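Glycosyl hydrolase family 62 protein (Coprinopsis cinerea, PDB 5B6T) catalyses the hydrolysis of alpha-L-arabinofuranosidic bonds, and probably releases arabinose side groups from arabinoxylan, as in other members of glycoside hydrolase family 62. Local coordinates at residues Asn51-Ser56 / Phe68-Gln73; Ile26-Val31 / Arg81-Val86; Leu97-Gly102 / Thr119-Phe124; Val32-Arg37 / Pro110-Pro115. All blocks are in the same frame, centred on the assembly; numbering follows the deposited sequence.

Contact 1: Asn51-Ser56 / Phe68-Gln73; sequences NLVYIS and FYYLDQ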
loop_
_atom_site.group_PDB
_atom_site.type_symbol
_atom_site.label_atom_id
_atom_site.label_comp_id
_atom_site.label_asym_id
_atom_site.label_seq_id
_atom_site.Cartn_x
_atom_site.Cartn_y
_atom_site.Cartn_z
ATOM N N ASN A 51 8.347 10.071 -7.471
ATOM C CA ASN A 51 7.416 11.087 -6.957
ATOM C C ASN A 51 6.012 10.425 -6.976
ATOM O O ASN A 51 5.903 9.203 -7.023
ATOM C CB ASN A 51 7.561 12.421 -7.738
ATOM C CG ASN A 51 7.125 13.666 -6.934
ATOM O OD1 ASN A 51 7.953 14.423 -6.388
ATOM N ND2 ASN A 51 5.856 13.950 -6.955
ATOM N N LEU A 52 4.964 11.216 -6.918
ATOM C CA LEU A 52 3.612 10.704 -6.730
ATOM C C LEU A 52 2.684 11.280 -7.779
ATOM O O LEU A 52 2.824 12.427 -8.196
ATOM C CB LEU A 52 3.085 11.093 -5.339
ATOM C CG LEU A 52 3.840 10.538 -4.122
ATOM C CD1 LEU A 52 3.313 11.116 -2.807
ATOM C CD2 LEU A 52 3.767 9.021 -4.047
ATOM N N VAL A 53 1.706 10.464 -8.149
ATOM C CA VAL A 53 0.688 10.864 -9.119
ATOM C C VAL A 53 -0.717 10.511 -8.590
ATOM O O VAL A 53 -0.898 9.507 -7.878
ATOM C CB VAL A 53 0.991 10.224 -10.485
ATOM C CG1 VAL A 53 0.875 8.718 -10.437
ATOM C CG2 VAL A 53 0.131 10.844 -11.584
ATOM N N TYR A 54 -1.689 11.358 -8.957
ATOM C CA TYR A 54 -3.089 11.191 -8.654
ATOM C C TYR A 54 -3.820 10.891 -9.962
ATOM O O TYR A 54 -3.572 11.545 -11.002
ATOM C CB TYR A 54 -3.653 12.457 -8.018
ATOM C CG TYR A 54 -5.150 12.518 -7.920
ATOM C CD1 TYR A 54 -5.834 11.730 -6.996
ATOM C CD2 TYR A 54 -5.908 13.402 -8.701
ATOM C CE1 TYR A 54 -7.211 11.778 -6.886
ATOM C CE2 TYR A 54 -7.289 13.439 -8.598
ATOM C CZ TYR A 54 -7.944 12.646 -7.674
ATOM O OH TYR A 54 -9.322 12.701 -7.562
ATOM N N ILE A 55 -4.660 9.855 -9.911
ATOM C CA ILE A 55 -5.384 9.352 -11.066
ATOM C C ILE A 55 -6.833 9.152 -10.651
ATOM O O ILE A 55 -7.077 8.560 -9.618
ATOM C CB ILE A 55 -4.799 8.001 -11.530
ATOM C CG1 ILE A 55 -3.256 8.058 -11.621
ATOM C CG2 ILE A 55 -5.435 7.577 -12.857
ATOM C CD1 ILE A 55 -2.596 6.698 -11.859
ATOM N N SER A 56 -7.802 9.645 -11.424
ATOM C CA SER A 56 -9.190 9.446 -11.055
ATOM C C SER A 56 -10.018 9.076 -12.284
ATOM O O SER A 56 -9.733 9.514 -13.394
ATOM C CB SER A 56 -9.739 10.681 -10.326
ATOM O OG SER A 56 -11.098 10.550 -9.926
ATOM N N PHE A 68 -3.244 11.856 -15.714
ATOM C CA PHE A 68 -2.429 11.926 -14.513
ATOM C C PHE A 68 -2.385 13.358 -14.015
ATOM O O PHE A 68 -2.242 14.294 -14.810
ATOM C CB PHE A 68 -1.011 11.499 -14.845
ATOM C CG PHE A 68 -0.804 10.001 -14.966
ATOM C CD1 PHE A 68 -1.866 9.089 -14.955
ATOM C CD2 PHE A 68 0.488 9.504 -15.051
ATOM C CE1 PHE A 68 -1.634 7.720 -15.067
ATOM C CE2 PHE A 68 0.724 8.144 -15.145
ATOM C CZ PHE A 68 -0.348 7.246 -15.148
ATOM N N TYR A 69 -2.469 13.536 -12.700
ATOM C CA TYR A 69 -2.071 14.809 -12.080
ATOM C C TYR A 69 -0.803 14.515 -11.316
ATOM O O TYR A 69 -0.829 13.845 -10.264
ATOM C CB TYR A 69 -3.154 15.414 -11.143
ATOM C CG TYR A 69 -2.889 16.863 -10.829
ATOM C CD1 TYR A 69 -1.916 17.223 -9.934
ATOM C CD2 TYR A 69 -3.649 17.872 -11.416
ATOM C CE1 TYR A 69 -1.667 18.569 -9.668
ATOM C CE2 TYR A 69 -3.414 19.208 -11.144
ATOM C CZ TYR A 69 -2.421 19.542 -10.268
ATOM O OH TYR A 69 -2.140 20.877 -10.009
ATOM N N TYR A 70 0.312 15.059 -11.805
ATOM C CA TYR A 70 1.595 14.900 -11.143
ATOM C C TYR A 70 1.659 15.794 -9.896
ATOM O O TYR A 70 1.571 17.015 -9.982
ATOM C CB TYR A 70 2.708 15.233 -12.116
ATOM C CG TYR A 70 2.844 14.233 -13.251
ATOM C CD1 TYR A 70 3.292 12.941 -13.014
ATOM C CD2 TYR A 70 2.542 14.589 -14.569
ATOM C CE1 TYR A 70 3.406 12.006 -14.047
ATOM C CE2 TYR A 70 2.661 13.677 -15.598
ATOM C CZ TYR A 70 3.110 12.386 -15.339
ATOM O OH TYR A 70 3.287 11.454 -16.358
ATOM N N LEU A 71 1.791 15.168 -8.723
ATOM C CA LEU A 71 1.608 15.901 -7.476
ATOM C C LEU A 71 2.771 16.819 -7.137
ATOM O O LEU A 71 2.655 17.634 -6.216
ATOM C CB LEU A 71 1.274 14.959 -6.316
ATOM C CG LEU A 71 -0.075 14.266 -6.457
ATOM C CD1 LEU A 71 -0.210 13.217 -5.362
ATOM C CD2 LEU A 71 -1.231 15.268 -6.395
ATOM N N ASP A 72 3.860 16.736 -7.899
ATOM C CA ASP A 72 4.928 17.730 -7.742
ATOM C C ASP A 72 4.505 19.142 -8.165
ATOM O O ASP A 72 5.189 20.111 -7.836
ATOM C CB ASP A 72 6.236 17.272 -8.426
ATOM C CG ASP A 72 6.138 17.153 -9.962
ATOM O OD1 ASP A 72 5.292 17.759 -10.589
ATOM O OD2 ASP A 72 7.057 16.527 -10.552
ATOM N N GLN A 73 3.366 19.265 -8.838
ATOM C CA GLN A 73 2.767 20.559 -9.154
ATOM C C GLN A 73 1.984 21.196 -7.985
ATOM O O GLN A 73 1.627 22.389 -8.037
ATOM C CB GLN A 73 1.881 20.460 -10.413
ATOM C CG GLN A 73 2.638 20.013 -11.642
ATOM C CD GLN A 73 3.826 20.881 -11.956
ATOM O OE1 GLN A 73 4.994 20.456 -11.817
ATOM N NE2 GLN A 73 3.559 22.093 -12.354
#
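F68 packs its side chain against V53 and I55, and the path from CB outward illustrates how one aromatic residue can add apolar contacts to the backbone bonds that hold an edge strand. F68 CB begins against V53 CG2 at 3.5 Å, and the same methyl, set anti to its own backbone N, lies 3.6 Å from F68 CG. The ring then divides its contacts: F68 CD2 stays near V53 CG2, whereas F68 CD1 meets I55 CG1 at 3.8 Å. Further out, F68 CE1 rests 3.5 Å from I55 CD1, the two side chains lying side by side and pointing the same way. An alanine here would keep CB against V53 but is likely to open a gap beside the I55 CD1 methyl. Besides these apolar contacts, the strands pair antiparallel, with Y54 N giving a nearly straight bond to Y69 O (2.9 Å) and Y69 N answering to Y54 O (2.8 Å). L71 N then reaches L52 O at 3.0 Å, just where the chain leaves the strand for a 3-10 segment. Strand 68-70 forms the outer edge of a four-stranded antiparallel sheet; strand 49-57 lies one place inward, hydrogen-bonded to strand 37-46, and L71 touches L97 of the next sheet.

Contact 2: Ile26-Val31 / Arg81-Val86; sequences IKDPSV and RAAPQV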
loop_
_atom_site.group_PDB
_atom_site.type_symbol
_atom_site.label_atom_id
_atom_site.label_comp_id
_atom_site.label_asym_id
_atom_site.label_seq_id
_atom_site.Cartn_x
_atom_site.Cartn_y
_atom_site.Cartn_z
ATOM N N ILE A 26 4.603 2.461 -12.735
ATOM C CA ILE A 26 3.559 3.055 -11.872
ATOM C C ILE A 26 3.336 2.032 -10.781
ATOM O O ILE A 26 3.124 0.865 -11.070
ATOM C CB ILE A 26 2.252 3.329 -12.629
ATOM C CG1 ILE A 26 2.507 4.319 -13.753
ATOM C CG2 ILE A 26 1.142 3.794 -11.707
ATOM C CD1 ILE A 26 2.972 5.674 -13.325
ATOM N N LYS A 27 3.442 2.472 -9.520
ATOM C CA LYS A 27 3.714 1.563 -8.424
ATOM C C LYS A 27 2.920 1.896 -7.150
ATOM O O LYS A 27 2.410 2.992 -6.977
ATOM C CB LYS A 27 5.203 1.628 -8.077
ATOM C CG LYS A 27 6.120 1.154 -9.190
ATOM C CD LYS A 27 7.552 1.029 -8.692
ATOM C CE LYS A 27 7.722 -0.168 -7.783
ATOM N NZ LYS A 27 9.046 -0.130 -7.113
ATOM N N ASP A 28 2.865 0.919 -6.255
ATOM C CA ASP A 28 2.527 1.139 -4.860
ATOM C C ASP A 28 1.171 1.850 -4.645
ATOM O O ASP A 28 1.097 2.815 -3.875
ATOM C CB ASP A 28 3.628 1.971 -4.170
ATOM C CG ASP A 28 5.039 1.542 -4.524
ATOM O OD1 ASP A 28 5.277 0.336 -4.629
ATOM O OD2 ASP A 28 5.896 2.472 -4.661
ATOM N N PRO A 29 0.088 1.377 -5.296
ATOM C CA PRO A 29 -1.125 2.169 -5.318
ATOM C C PRO A 29 -1.870 2.238 -4.002
ATOM O O PRO A 29 -1.916 1.253 -3.253
ATOM C CB PRO A 29 -2.010 1.440 -6.360
ATOM C CG PRO A 29 -1.503 0.031 -6.333
ATOM C CD PRO A 29 -0.033 0.159 -6.128
ATOM N N SER A 30 -2.513 3.384 -3.768
ATOM C CA SER A 30 -3.515 3.542 -2.746
ATOM C C SER A 30 -4.837 3.940 -3.420
ATOM O O SER A 30 -4.831 4.675 -4.397
ATOM C CB SER A 30 -3.095 4.636 -1.761
ATOM O OG SER A 30 -3.950 4.647 -0.629
ATOM N N VAL A 31 -5.955 3.468 -2.888
ATOM C CA VAL A 31 -7.222 3.641 -3.579
ATOM C C VAL A 31 -8.428 3.795 -2.677
ATOM O O VAL A 31 -8.619 3.043 -1.728
ATOM C CB VAL A 31 -7.463 2.501 -4.593
ATOM C CG1 VAL A 31 -7.396 1.127 -3.933
ATOM C CG2 VAL A 31 -8.750 2.702 -5.367
ATOM N N ARG A 81 9.436 11.342 -3.229
ATOM C CA ARG A 81 8.270 10.905 -2.444
ATOM C C ARG A 81 7.847 9.577 -3.057
ATOM O O ARG A 81 7.864 9.424 -4.276
ATOM C CB ARG A 81 7.086 11.893 -2.499
ATOM C CG ARG A 81 7.326 13.254 -1.864
ATOM C CD ARG A 81 7.791 14.254 -2.906
ATOM N NE ARG A 81 7.836 15.625 -2.400
ATOM C CZ ARG A 81 8.785 16.113 -1.618
ATOM N NH1 ARG A 81 9.815 15.361 -1.227
ATOM N NH2 ARG A 81 8.745 17.385 -1.273
ATOM N N ALA A 82 7.442 8.630 -2.217
ATOM C CA ALA A 82 7.029 7.312 -2.726
ATOM C C ALA A 82 6.085 6.589 -1.781
ATOM O O ALA A 82 6.119 6.813 -0.565
ATOM C CB ALA A 82 8.222 6.432 -3.025
ATOM N N ALA A 83 5.278 5.722 -2.381
ATOM C CA ALA A 83 4.425 4.742 -1.683
ATOM C C ALA A 83 3.351 5.392 -0.814
ATOM O O ALA A 83 3.432 5.424 0.423
ATOM C CB ALA A 83 5.265 3.709 -0.915
ATOM N N PRO A 84 2.316 5.903 -1.468
ATOM C CA PRO A 84 1.318 6.681 -0.771
ATOM C C PRO A 84 0.217 5.834 -0.097
ATOM O O PRO A 84 -0.058 4.693 -0.501
ATOM C CB PRO A 84 0.718 7.520 -1.893
ATOM C CG PRO A 84 0.792 6.632 -3.095
ATOM C CD PRO A 84 2.060 5.856 -2.926
ATOM N N GLN A 85 -0.459 6.443 0.892
ATOM C CA GLN A 85 -1.656 5.895 1.511
ATOM C C GLN A 85 -2.596 7.055 1.738
ATOM O O GLN A 85 -2.245 7.970 2.460
ATOM C CB GLN A 85 -1.362 5.225 2.858
ATOM C CG GLN A 85 -2.626 4.628 3.481
ATOM C CD GLN A 85 -2.527 4.449 4.973
ATOM O OE1 GLN A 85 -1.760 5.108 5.658
ATOM N NE2 GLN A 85 -3.372 3.576 5.490
ATOM N N VAL A 86 -3.780 7.016 1.140
ATOM C CA VAL A 86 -4.783 8.057 1.334
ATOM C C VAL A 86 -5.908 7.605 2.259
ATOM O O VAL A 86 -6.379 6.476 2.161
ATOM C CB VAL A 86 -5.378 8.560 -0.023
ATOM C CG1 VAL A 86 -6.187 7.482 -0.743
ATOM C CG2 VAL A 86 -6.234 9.812 0.195
HETATM O O HOH W 1 1.500 2.732 -1.224
#
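S30 and D28 face V86, P84 and A83 where the first strands of two neighbouring blades meet in the five-bladed beta-propeller of this family. The two strands run almost parallel, 10° apart, and their short axes approach to 5.9 Å, but they belong to different sheets and no backbone pairing joins them; a side chain and a water make the polar links.

The direct polar link is a single hydrogen bond, V86 N to S30 OG, 3.0 Å long and nearly straight at 166°. S30 OG stands anti to its backbone N (chi1 -170°), which turns it to the facing strand, and it is also hydrogen-bonded to E267. An alanine here would probably leave V86 N without its acceptor and the E267 carboxylate without this hydroxyl, while the CB contact persisted.

The indirect link is a water that donates to D28 O at 2.7 Å and to P84 O at 2.6 Å, joining two carbonyls that could not bond to each other. S43 supplies a second bridge from outside, its OG bonded both to D28 OD2 and to A83 N. D28 OD2 also binds a glycerol, probably from the crystallisation liquor, and the side chain comes within about 5 Å of the bound calcium ion at the nearest atoms.

Van der Waals contacts complete the junction. D28 and A83 both have positive phi, and at this corner D28 CB lies 3.8 Å from A83 CA. The proline ring brings P84 CD to 3.3 Å from D28 O, and S30 CB sits equally close, 3.3 Å, to P84 O.

Contact 3: Leu97-Gly102 / Thr119-Phe124; sequences LVYQNG and TAPRTF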
loop_
_atom_site.group_PDB
_atom_site.type_symbol
_atom_site.label_atom_id
_atom_site.label_comp_id
_atom_site.label_asym_id
_atom_site.label_seq_id
_atom_site.Cartn_x
_atom_site.Cartn_y
_atom_site.Cartn_z
ATOM N N LEU A 97 -2.508 12.090 3.145
ATOM C CA LEU A 97 -1.729 11.289 2.197
ATOM C C LEU A 97 -0.382 11.033 2.892
ATOM O O LEU A 97 0.383 11.981 3.132
ATOM C CB LEU A 97 -1.512 12.051 0.885
ATOM C CG LEU A 97 -0.963 11.221 -0.269
ATOM C CD1 LEU A 97 -1.963 10.149 -0.737
ATOM C CD2 LEU A 97 -0.542 12.106 -1.447
ATOM N N VAL A 98 -0.188 9.777 3.277
ATOM C CA VAL A 98 0.972 9.295 3.983
ATOM C C VAL A 98 1.912 8.672 2.961
ATOM O O VAL A 98 1.462 8.016 2.014
ATOM C CB VAL A 98 0.544 8.290 5.072
ATOM C CG1 VAL A 98 1.736 7.536 5.651
ATOM C CG2 VAL A 98 -0.204 9.016 6.153
ATOM N N TYR A 99 3.204 8.916 3.111
ATOM C CA TYR A 99 4.220 8.426 2.159
ATOM C C TYR A 99 5.604 8.564 2.803
ATOM O O TYR A 99 5.721 9.039 3.956
ATOM C CB TYR A 99 4.155 9.205 0.823
ATOM C CG TYR A 99 4.182 10.714 1.023
ATOM C CD1 TYR A 99 3.008 11.425 1.171
ATOM C CD2 TYR A 99 5.377 11.431 1.003
ATOM C CE1 TYR A 99 3.010 12.783 1.371
ATOM C CE2 TYR A 99 5.387 12.805 1.181
ATOM C CZ TYR A 99 4.192 13.486 1.349
ATOM O OH TYR A 99 4.171 14.856 1.563
ATOM N N GLN A 100 6.632 8.161 2.061
ATOM C CA GLN A 100 8.010 8.291 2.562
ATOM C C GLN A 100 8.759 9.325 1.736
ATOM O O GLN A 100 8.536 9.486 0.530
ATOM C CB GLN A 100 8.726 6.940 2.484
ATOM C CG GLN A 100 9.018 6.476 1.062
ATOM C CD GLN A 100 8.791 5.001 0.809
ATOM O OE1 GLN A 100 7.930 4.369 1.398
ATOM N NE2 GLN A 100 9.565 4.450 -0.081
ATOM N N ASN A 101 9.651 10.040 2.401
ATOM C CA ASN A 101 10.506 11.019 1.767
ATOM C C ASN A 101 11.936 10.917 2.299
ATOM O O ASN A 101 12.704 11.885 2.173
ATOM C CB ASN A 101 9.968 12.439 1.989
ATOM C CG ASN A 101 10.092 12.899 3.424
ATOM O OD1 ASN A 101 10.259 12.092 4.349
ATOM N ND2 ASN A 101 9.982 14.211 3.615
ATOM N N GLY A 102 12.289 9.774 2.861
ATOM C CA GLY A 102 13.497 9.618 3.696
ATOM C C GLY A 102 13.146 9.525 5.187
ATOM O O GLY A 102 13.871 8.894 5.999
ATOM N N THR A 119 -0.548 19.456 0.707
ATOM C CA THR A 119 0.448 20.283 1.375
ATOM C C THR A 119 1.869 19.794 1.158
ATOM O O THR A 119 2.119 18.635 0.842
ATOM C CB THR A 119 0.162 20.371 2.891
ATOM O OG1 THR A 119 0.066 19.041 3.462
ATOM C CG2 THR A 119 -1.100 21.127 3.167
ATOM N N ALA A 120 2.830 20.702 1.353
ATOM C CA ALA A 120 4.222 20.345 1.410
ATOM C C ALA A 120 4.451 19.353 2.569
ATOM O O ALA A 120 3.753 19.417 3.555
ATOM C CB ALA A 120 5.064 21.598 1.638
ATOM N N PRO A 121 5.425 18.437 2.434
ATOM C CA PRO A 121 5.527 17.343 3.402
ATOM C C PRO A 121 5.813 17.801 4.832
ATOM O O PRO A 121 6.603 18.769 5.063
ATOM C CB PRO A 121 6.696 16.518 2.894
ATOM C CG PRO A 121 6.806 16.825 1.451
ATOM C CD PRO A 121 6.368 18.266 1.323
ATOM N N ARG A 122 5.150 17.135 5.777
ATOM C CA ARG A 122 5.522 17.177 7.208
ATOM C C ARG A 122 5.897 15.753 7.620
ATOM O O ARG A 122 5.577 14.805 6.898
ATOM C CB ARG A 122 4.373 17.730 8.064
ATOM C CG ARG A 122 4.164 19.232 7.878
ATOM C CD ARG A 122 2.890 19.676 8.578
ATOM N NE ARG A 122 2.622 21.114 8.443
ATOM C CZ ARG A 122 2.348 21.961 9.443
ATOM N NH1 ARG A 122 2.282 21.545 10.710
ATOM N NH2 ARG A 122 2.123 23.246 9.163
ATOM N N THR A 123 6.602 15.588 8.733
ATOM C CA THR A 123 7.003 14.251 9.154
ATOM C C THR A 123 6.398 13.842 10.509
ATOM O O THR A 123 6.081 14.701 11.340
ATOM C CB THR A 123 8.516 14.085 9.188
ATOM O OG1 THR A 123 9.076 15.020 10.111
ATOM C CG2 THR A 123 9.117 14.305 7.811
ATOM N N PHE A 124 6.217 12.528 10.685
ATOM C CA PHE A 124 5.653 11.956 11.899
ATOM C C PHE A 124 6.711 11.797 13.001
ATOM O O PHE A 124 6.377 11.572 14.178
ATOM C CB PHE A 124 5.074 10.564 11.575
ATOM C CG PHE A 124 3.800 10.565 10.785
ATOM C CD1 PHE A 124 2.630 11.085 11.316
ATOM C CD2 PHE A 124 3.754 10.012 9.494
ATOM C CE1 PHE A 124 1.452 11.049 10.619
ATOM C CE2 PHE A 124 2.551 9.965 8.787
ATOM C CZ PHE A 124 1.406 10.495 9.355
#
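Y99 drives the hydroxyl end of its ring against P121, its OH lying 3.3 Å from both P121 CB and P121 CG. The two side chains cross at about a right angle, and P121 CB comes near the plane of the tyrosine ring, at its edge. The meeting is therefore one of an oxygen with aliphatic carbons; the hydroxyl's polar partner is S107 OG, which also binds T119 O and so couples the tyrosine to the start of the segment 119-124. The first torsion of Y99 (chi1 51°) puts CG between the backbone N and the carbonyl carbon, from where the ring extends to P121.

Both segments belong to one blade of the beta-propeller, an antiparallel sheet of four strands in which strand 104-109 separates strand 94-100 from the short outer strand 122-123. Side chains must therefore reach past the intervening strand, and successive residues do so on opposite faces of the sheet. While Y99 takes one face, V98 takes the other, where it crosses F124 at about a right angle. V98 CG2 sits in the plane of the phenyl ring at its edge, 3.9 Å from F124 CZ. The neighbouring methyl, V98 CG1, lies 4.0 Å from F124 CE2, so both methyls lie by the CE2-CZ side of the ring. F178 and Y106 also meet this ring.

At the end of strand 94-100, N101 turns toward the facing segment. N101 ND2 approaches P121 CB to 4.1 Å, while N101 OD1, which accepts from N103 N, lies 4.3 Å from T123 CG2.

Contact 4: Val32-Arg37 / Pro110-Pro115; sequences VYHDGR and PDINNP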
loop_
_atom_site.group_PDB
_atom_site.type_symbol
_atom_site.label_atom_id
_atom_site.label_comp_id
_atom_site.label_asym_id
_atom_site.label_seq_id
_atom_site.Cartn_x
_atom_site.Cartn_y
_atom_site.Cartn_z
ATOM N N VAL A 32 -9.249 4.785 -3.038
ATOM C CA VAL A 32 -10.576 4.974 -2.439
ATOM C C VAL A 32 -11.593 5.316 -3.519
ATOM O O VAL A 32 -11.260 5.925 -4.541
ATOM C CB VAL A 32 -10.608 6.077 -1.352
ATOM C CG1 VAL A 32 -9.772 5.669 -0.152
ATOM C CG2 VAL A 32 -10.162 7.437 -1.859
ATOM N N TYR A 33 -12.831 4.900 -3.255
ATOM C CA TYR A 33 -13.989 5.285 -4.070
ATOM C C TYR A 33 -14.754 6.341 -3.303
ATOM O O TYR A 33 -15.146 6.120 -2.161
ATOM C CB TYR A 33 -14.884 4.091 -4.340
ATOM C CG TYR A 33 -15.942 4.356 -5.408
ATOM C CD1 TYR A 33 -15.605 4.365 -6.746
ATOM C CD2 TYR A 33 -17.278 4.573 -5.063
ATOM C CE1 TYR A 33 -16.557 4.578 -7.726
ATOM C CE2 TYR A 33 -18.233 4.819 -6.030
ATOM C CZ TYR A 33 -17.882 4.800 -7.358
ATOM O OH TYR A 33 -18.854 4.989 -8.336
ATOM N N HIS A 34 -14.922 7.507 -3.918
ATOM C CA HIS A 34 -15.538 8.648 -3.234
ATOM C C HIS A 34 -16.289 9.482 -4.239
ATOM O O HIS A 34 -15.753 9.832 -5.315
ATOM C CB HIS A 34 -14.468 9.494 -2.539
ATOM C CG HIS A 34 -14.963 10.799 -2.004
ATOM N ND1 HIS A 34 -15.689 10.885 -0.849
ATOM C CD2 HIS A 34 -14.844 12.062 -2.470
ATOM C CE1 HIS A 34 -15.986 12.149 -0.603
ATOM N NE2 HIS A 34 -15.495 12.883 -1.577
ATOM N N ASP A 35 -17.535 9.783 -3.887
ATOM C CA ASP A 35 -18.424 10.538 -4.757
ATOM C C ASP A 35 -18.383 10.112 -6.216
ATOM O O ASP A 35 -18.169 10.906 -7.114
ATOM C CB ASP A 35 -18.136 12.021 -4.577
ATOM C CG ASP A 35 -18.692 12.542 -3.269
ATOM O OD1 ASP A 35 -19.425 11.774 -2.588
ATOM O OD2 ASP A 35 -18.404 13.701 -2.920
ATOM N N GLY A 36 -18.589 8.820 -6.433
ATOM C CA GLY A 36 -18.778 8.271 -7.745
ATOM C C GLY A 36 -17.555 8.055 -8.603
ATOM O O GLY A 36 -17.676 7.776 -9.795
ATOM N N ARG A 37 -16.373 8.199 -8.013
ATOM C CA ARG A 37 -15.132 8.039 -8.731
ATOM C C ARG A 37 -14.112 7.285 -7.909
ATOM O O ARG A 37 -14.092 7.372 -6.668
ATOM C CB ARG A 37 -14.501 9.408 -9.081
ATOM C CG ARG A 37 -15.338 10.358 -9.912
ATOM C CD ARG A 37 -14.579 11.652 -10.144
ATOM N NE ARG A 37 -13.481 11.509 -11.096
ATOM C CZ ARG A 37 -13.632 11.392 -12.425
ATOM N NH1 ARG A 37 -14.834 11.388 -12.973
ATOM N NH2 ARG A 37 -12.567 11.283 -13.201
ATOM N N PRO A 110 -8.253 19.277 2.400
ATOM C CA PRO A 110 -9.664 19.142 2.740
ATOM C C PRO A 110 -10.496 18.479 1.655
ATOM O O PRO A 110 -11.622 18.115 1.942
ATOM C CB PRO A 110 -10.121 20.590 2.945
ATOM C CG PRO A 110 -9.164 21.406 2.201
ATOM C CD PRO A 110 -7.843 20.689 2.275
ATOM N N ASP A 111 -9.971 18.377 0.431
ATOM C CA ASP A 111 -10.758 17.917 -0.735
ATOM C C ASP A 111 -9.924 16.998 -1.621
ATOM O O ASP A 111 -9.034 17.455 -2.323
ATOM C CB ASP A 111 -11.235 19.142 -1.527
ATOM C CG ASP A 111 -12.049 18.781 -2.753
ATOM O OD1 ASP A 111 -12.487 17.606 -2.870
ATOM O OD2 ASP A 111 -12.280 19.735 -3.546
ATOM N N ILE A 112 -10.252 15.698 -1.599
ATOM C CA ILE A 112 -9.526 14.714 -2.404
ATOM C C ILE A 112 -9.629 15.000 -3.900
ATOM O O ILE A 112 -8.734 14.646 -4.677
ATOM C CB ILE A 112 -9.996 13.270 -2.078
ATOM C CG1 ILE A 112 -9.013 12.225 -2.650
ATOM C CG2 ILE A 112 -11.416 13.007 -2.569
ATOM C CD1 ILE A 112 -9.347 10.828 -2.188
ATOM N N ASN A 113 -10.708 15.669 -4.304
ATOM C CA ASN A 113 -10.883 16.104 -5.697
ATOM C C ASN A 113 -10.028 17.282 -6.118
ATOM O O ASN A 113 -10.128 17.728 -7.254
ATOM C CB ASN A 113 -12.360 16.422 -5.979
ATOM C CG ASN A 113 -13.173 15.180 -6.198
ATOM O OD1 ASN A 113 -14.070 14.883 -5.428
ATOM N ND2 ASN A 113 -12.867 14.456 -7.262
ATOM N N ASN A 114 -9.203 17.813 -5.205
ATOM C CA ASN A 114 -8.295 18.910 -5.534
ATOM C C ASN A 114 -6.850 18.466 -5.403
ATOM O O ASN A 114 -6.195 18.772 -4.415
ATOM C CB ASN A 114 -8.540 20.137 -4.631
ATOM C CG ASN A 114 -7.739 21.319 -5.081
ATOM O OD1 ASN A 114 -7.448 21.440 -6.285
ATOM N ND2 ASN A 114 -7.331 22.176 -4.149
ATOM N N PRO A 115 -6.310 17.799 -6.433
ATOM C CA PRO A 115 -4.939 17.328 -6.276
ATOM C C PRO A 115 -3.931 18.468 -6.109
ATOM O O PRO A 115 -2.873 18.281 -5.488
ATOM C CB PRO A 115 -4.697 16.550 -7.566
ATOM C CG PRO A 115 -5.754 17.023 -8.542
ATOM C CD PRO A 115 -6.940 17.292 -7.664
HETATM O O HOH W 2 -15.298 12.473 -6.887
#
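I112 meets two residues of the strand end 32-34 with two different branches. In its longer arm CG1 is anti to the backbone N (chi1 -166°) and the second torsion is also extended (172°), which brings CD1 to 3.5 Å from V32 CG2. The shorter branch serves H34: I112 CG2 lies 3.6 Å from H34 CD2, the two side chains sliding past each other in opposite directions. The imidazole is further bordered by D35 CG above one face, displaced toward the rim, and by the ring of W95, which it meets edge-to-face.

N113 stands at the edge of the same imidazole, with OD1 near the ring plane, 4.2 Å from H34 CD2; amide and ring are turned 39° apart. A water sits between the segments, 3.1 Å from both H34 O and N113 OD1; it probably donates to each, though other acceptors nearby compete for its protons. The backbone of N113 is held within its own loop. D111 OD1 accepts from N113 N at 3.0 Å, an Asx turn, with the donor well above the carboxylate plane, and a type I turn runs from D111 to N114.

The contact thus sets one turn against another, since H34 to R37 form the type I' turn of the hairpin joining strands 25-34 and 37-46. From the adjacent sheet, the loop after strand 104-109 packs I112 against H39 and F41 of strand 37-46 and against W95 of strand 94-100, while P115 reaches Y54 of strand 49-57.

Following the chain from the N terminus, the first strand to take part is 25-34, which supplies 26-31 to contact 2 and, directly after, 32-37 to contact 4. Contact 1 is the first to close, a hairpin loop within the blade of strands 25-34 to 68-70, and it is nested inside the loops of both contact 2 and contact 4. Contact 2 closes next, joining that blade to the blade of strands 82-89 to 122-123. Contact 3 opens only afterwards, in series with contacts 1 and 2. Contact 4 crosses both contact 2 and contact 3, closing at 110-115 just before contact 3 closes at 119-124. Contacts 1 and 3 thus stay within single blades, whereas contacts 2 and 4 tie the two blades together.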